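Long-range contact in phosphonate monoester hydrolase (Ruegeria pomeroyi, PDB 4UPK), which belongs to the sulfatase-like hydrolases of the alkaline phosphatase clan, with an alpha/beta core built round a mixed sheet: residues A[212-222]-A[319-330]. Residues are numbered along the deposited sequence; the frame is centred on the assembly and turned at random.
Sequences SDTAFLTDQFL and EVDTHIGRVIAH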
# COMPACT_ATOMS: atom_id res chain seq x y z
N SER A 212 8.88 -36.37 22.09
CA SER A 212 7.98 -36.38 20.94
C SER A 212 7.59 -34.98 20.47
O SER A 212 7.74 -34.02 21.21
CB SER A 212 6.73 -37.22 21.23
OG SER A 212 5.70 -36.46 21.84
N ASP A 213 7.09 -34.90 19.24
CA ASP A 213 6.58 -33.67 18.63
C ASP A 213 5.44 -33.05 19.45
O ASP A 213 5.50 -31.84 19.72
CB ASP A 213 6.16 -33.92 17.16
CG ASP A 213 5.35 -35.17 16.85
OD1 ASP A 213 5.05 -35.96 17.80
OD2 ASP A 213 5.01 -35.37 15.66
N THR A 214 4.47 -33.89 19.94
CA THR A 214 3.35 -33.51 20.81
C THR A 214 3.84 -32.93 22.14
O THR A 214 3.39 -31.86 22.53
CB THR A 214 2.39 -34.70 21.03
OG1 THR A 214 1.91 -35.15 19.75
CG2 THR A 214 1.21 -34.36 21.96
N ALA A 215 4.75 -33.67 22.84
CA ALA A 215 5.33 -33.30 24.14
C ALA A 215 6.13 -32.01 24.03
O ALA A 215 5.97 -31.11 24.86
CB ALA A 215 6.23 -34.42 24.67
N PHE A 216 6.99 -31.92 23.01
CA PHE A 216 7.85 -30.77 22.75
C PHE A 216 7.05 -29.48 22.56
O PHE A 216 7.43 -28.46 23.16
CB PHE A 216 8.81 -31.05 21.58
CG PHE A 216 9.67 -29.87 21.20
CD1 PHE A 216 10.84 -29.59 21.90
CD2 PHE A 216 9.25 -28.98 20.21
CE1 PHE A 216 11.60 -28.46 21.60
CE2 PHE A 216 10.01 -27.84 19.92
CZ PHE A 216 11.19 -27.59 20.60
N LEU A 217 5.97 -29.51 21.75
CA LEU A 217 5.14 -28.31 21.50
C LEU A 217 4.45 -27.82 22.78
O LEU A 217 4.46 -26.63 23.06
CB LEU A 217 4.12 -28.52 20.37
CG LEU A 217 3.35 -27.30 19.86
CD1 LEU A 217 4.28 -26.18 19.34
CD2 LEU A 217 2.40 -27.68 18.81
N THR A 218 3.93 -28.76 23.58
CA THR A 218 3.30 -28.53 24.88
C THR A 218 4.33 -27.92 25.84
O THR A 218 4.00 -26.97 26.56
CB THR A 218 2.72 -29.84 25.45
OG1 THR A 218 1.97 -30.49 24.42
CG2 THR A 218 1.83 -29.59 26.67
N ASP A 219 5.57 -28.46 25.83
CA ASP A 219 6.66 -27.93 26.64
C ASP A 219 7.00 -26.48 26.25
O ASP A 219 7.19 -25.67 27.14
CB ASP A 219 7.91 -28.83 26.54
CG ASP A 219 7.81 -30.18 27.23
OD1 ASP A 219 6.86 -30.39 28.02
OD2 ASP A 219 8.65 -31.04 26.95
N GLN A 220 6.99 -26.16 24.95
CA GLN A 220 7.24 -24.80 24.44
C GLN A 220 6.15 -23.81 24.86
O GLN A 220 6.47 -22.68 25.25
CB GLN A 220 7.47 -24.79 22.92
CG GLN A 220 8.75 -25.53 22.46
CD GLN A 220 9.92 -25.43 23.40
OE1 GLN A 220 10.24 -26.37 24.14
NE2 GLN A 220 10.58 -24.29 23.42
N PHE A 221 4.88 -24.25 24.85
CA PHE A 221 3.73 -23.49 25.36
C PHE A 221 3.92 -23.19 26.86
O PHE A 221 3.82 -22.03 27.28
CB PHE A 221 2.42 -24.30 25.15
CG PHE A 221 1.18 -23.66 25.70
CD1 PHE A 221 0.42 -22.79 24.91
CD2 PHE A 221 0.75 -23.93 27.00
CE1 PHE A 221 -0.75 -22.20 25.42
CE2 PHE A 221 -0.41 -23.32 27.51
CZ PHE A 221 -1.15 -22.47 26.72
N LEU A 222 4.23 -24.23 27.65
CA LEU A 222 4.46 -24.10 29.10
C LEU A 222 5.76 -23.36 29.49
O LEU A 222 5.85 -22.82 30.59
CB LEU A 222 4.35 -25.46 29.80
CG LEU A 222 3.00 -26.17 29.68
CD1 LEU A 222 3.12 -27.64 30.08
CD2 LEU A 222 1.94 -25.48 30.50
N GLU A 319 -2.10 -39.54 23.24
CA GLU A 319 -0.94 -38.74 23.63
C GLU A 319 -1.23 -37.23 23.52
O GLU A 319 -0.81 -36.47 24.38
CB GLU A 319 0.32 -39.15 22.85
CG GLU A 319 1.59 -38.47 23.38
CD GLU A 319 2.76 -38.51 22.43
OE1 GLU A 319 2.54 -38.74 21.22
OE2 GLU A 319 3.92 -38.34 22.88
N VAL A 320 -2.00 -36.80 22.51
CA VAL A 320 -2.41 -35.38 22.38
C VAL A 320 -3.26 -35.02 23.60
O VAL A 320 -3.05 -33.97 24.22
CB VAL A 320 -3.12 -35.12 21.02
CG1 VAL A 320 -4.00 -33.86 21.06
CG2 VAL A 320 -2.11 -35.06 19.88
N ASP A 321 -4.21 -35.91 23.95
CA ASP A 321 -5.07 -35.77 25.11
C ASP A 321 -4.29 -35.55 26.40
O ASP A 321 -4.62 -34.61 27.11
CB ASP A 321 -6.00 -36.96 25.26
CG ASP A 321 -7.08 -36.69 26.27
OD1 ASP A 321 -8.11 -36.12 25.89
OD2 ASP A 321 -6.85 -36.97 27.47
N THR A 322 -3.28 -36.40 26.73
CA THR A 322 -2.45 -36.30 27.95
C THR A 322 -1.78 -34.92 28.05
O THR A 322 -1.77 -34.34 29.13
CB THR A 322 -1.39 -37.42 28.01
OG1 THR A 322 -1.99 -38.70 27.81
CG2 THR A 322 -0.58 -37.43 29.31
N HIS A 323 -1.22 -34.42 26.94
CA HIS A 323 -0.57 -33.12 26.89
C HIS A 323 -1.54 -31.93 26.99
O HIS A 323 -1.15 -30.92 27.56
CB HIS A 323 0.42 -33.02 25.72
CG HIS A 323 1.63 -33.87 25.95
ND1 HIS A 323 2.61 -33.48 26.82
CD2 HIS A 323 1.91 -35.11 25.50
CE1 HIS A 323 3.49 -34.48 26.85
NE2 HIS A 323 3.11 -35.48 26.07
N ILE A 324 -2.79 -32.07 26.52
CA ILE A 324 -3.84 -31.03 26.63
C ILE A 324 -4.25 -30.88 28.11
O ILE A 324 -4.54 -29.78 28.55
CB ILE A 324 -5.04 -31.26 25.64
CG1 ILE A 324 -4.62 -30.87 24.21
CG2 ILE A 324 -6.34 -30.48 26.06
CD1 ILE A 324 -5.64 -31.19 23.10
N GLY A 325 -4.21 -31.99 28.87
CA GLY A 325 -4.46 -31.99 30.31
C GLY A 325 -3.48 -31.11 31.08
O GLY A 325 -3.85 -30.44 32.03
N ARG A 326 -2.22 -31.07 30.63
CA ARG A 326 -1.15 -30.24 31.19
C ARG A 326 -1.42 -28.76 30.92
O ARG A 326 -1.08 -27.94 31.76
CB ARG A 326 0.21 -30.61 30.58
CG ARG A 326 0.75 -31.99 30.94
CD ARG A 326 1.95 -32.30 30.05
NE ARG A 326 3.10 -31.48 30.41
CZ ARG A 326 4.11 -31.18 29.60
NH1 ARG A 326 4.12 -31.61 28.34
NH2 ARG A 326 5.12 -30.44 30.04
N VAL A 327 -1.98 -28.43 29.73
CA VAL A 327 -2.35 -27.07 29.31
C VAL A 327 -3.50 -26.57 30.21
O VAL A 327 -3.44 -25.45 30.72
CB VAL A 327 -2.68 -26.99 27.79
CG1 VAL A 327 -3.17 -25.59 27.40
CG2 VAL A 327 -1.48 -27.39 26.94
N ILE A 328 -4.53 -27.42 30.42
CA ILE A 328 -5.67 -27.14 31.30
C ILE A 328 -5.18 -26.95 32.74
O ILE A 328 -5.57 -25.98 33.36
CB ILE A 328 -6.80 -28.23 31.19
CG1 ILE A 328 -7.40 -28.34 29.76
CG2 ILE A 328 -7.89 -28.05 32.27
CD1 ILE A 328 -8.01 -27.00 29.12
N ALA A 329 -4.32 -27.89 33.25
CA ALA A 329 -3.75 -27.84 34.60
C ALA A 329 -3.02 -26.53 34.86
O ALA A 329 -3.17 -25.96 35.94
CB ALA A 329 -2.81 -29.02 34.85
N HIS A 330 -2.28 -26.01 33.85
CA HIS A 330 -1.58 -24.73 33.92
C HIS A 330 -2.57 -23.58 34.16
O HIS A 330 -2.26 -22.68 34.95
CB HIS A 330 -0.79 -24.46 32.61
CG HIS A 330 -0.20 -23.08 32.55
ND1 HIS A 330 0.89 -22.72 33.33
CD2 HIS A 330 -0.60 -22.00 31.83
CE1 HIS A 330 1.13 -21.45 33.06
NE2 HIS A 330 0.27 -20.97 32.16
O HOH W 1 4.39 -38.35 18.77
O HOH W 2 0.66 -37.47 19.78
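Ser-212 OG is gripped from both helices: it donates to Glu-319 OE2 at 2.8 Å, coming from above the carboxylate plane, and accepts from Ala-215 N in an almost straight N-cap bond (172°). Helices 213-222 and 319-330 run nearly parallel, their axes 12° apart and 9.5 Å at closest approach, side by side against strands 35-41 and 234-239 of the mixed sheet in this alkaline phosphatase-like alpha/beta fold. Glu-319 reaches the cap because its CG stands anti to the backbone N (chi1 -172°) and the chain beyond stays extended. Its OE1 accepts hydrogen bonds from two waters; one also donates to Asp-213 OD1, the other accepts from Thr-214 OG1. Asp-213 in turn is paired through OD2 with Arg-241.

The His-323 ring lies with one face against the helix backbone, Ala-215 CA making a CH-pi contact 3.7 Å from the ring centroid. In the ring plane, ND1 accepts from Arg-326 NH1, which helps fix the turn of the ring. Bent at chi3, Arg-326 fits as a knob among Ala-215, Thr-218, Asp-219 and Leu-222. Thr-218 OG1, 3.2 Å from His-323 CB, donates to Thr-214 O and is also bonded to Tyr-239 OH. Toward the sheet, Phe-221 CE2 packs on Val-327 CG1 at 3.6 Å. On the partly exposed side, Asp-219 OD1 receives Arg-326 NH2 at 2.7 Å in a salt bridge and NH1 more weakly, while Leu-222 CD1 lies over one guanidinium face, 3.4 Å from NH2 of Arg-326.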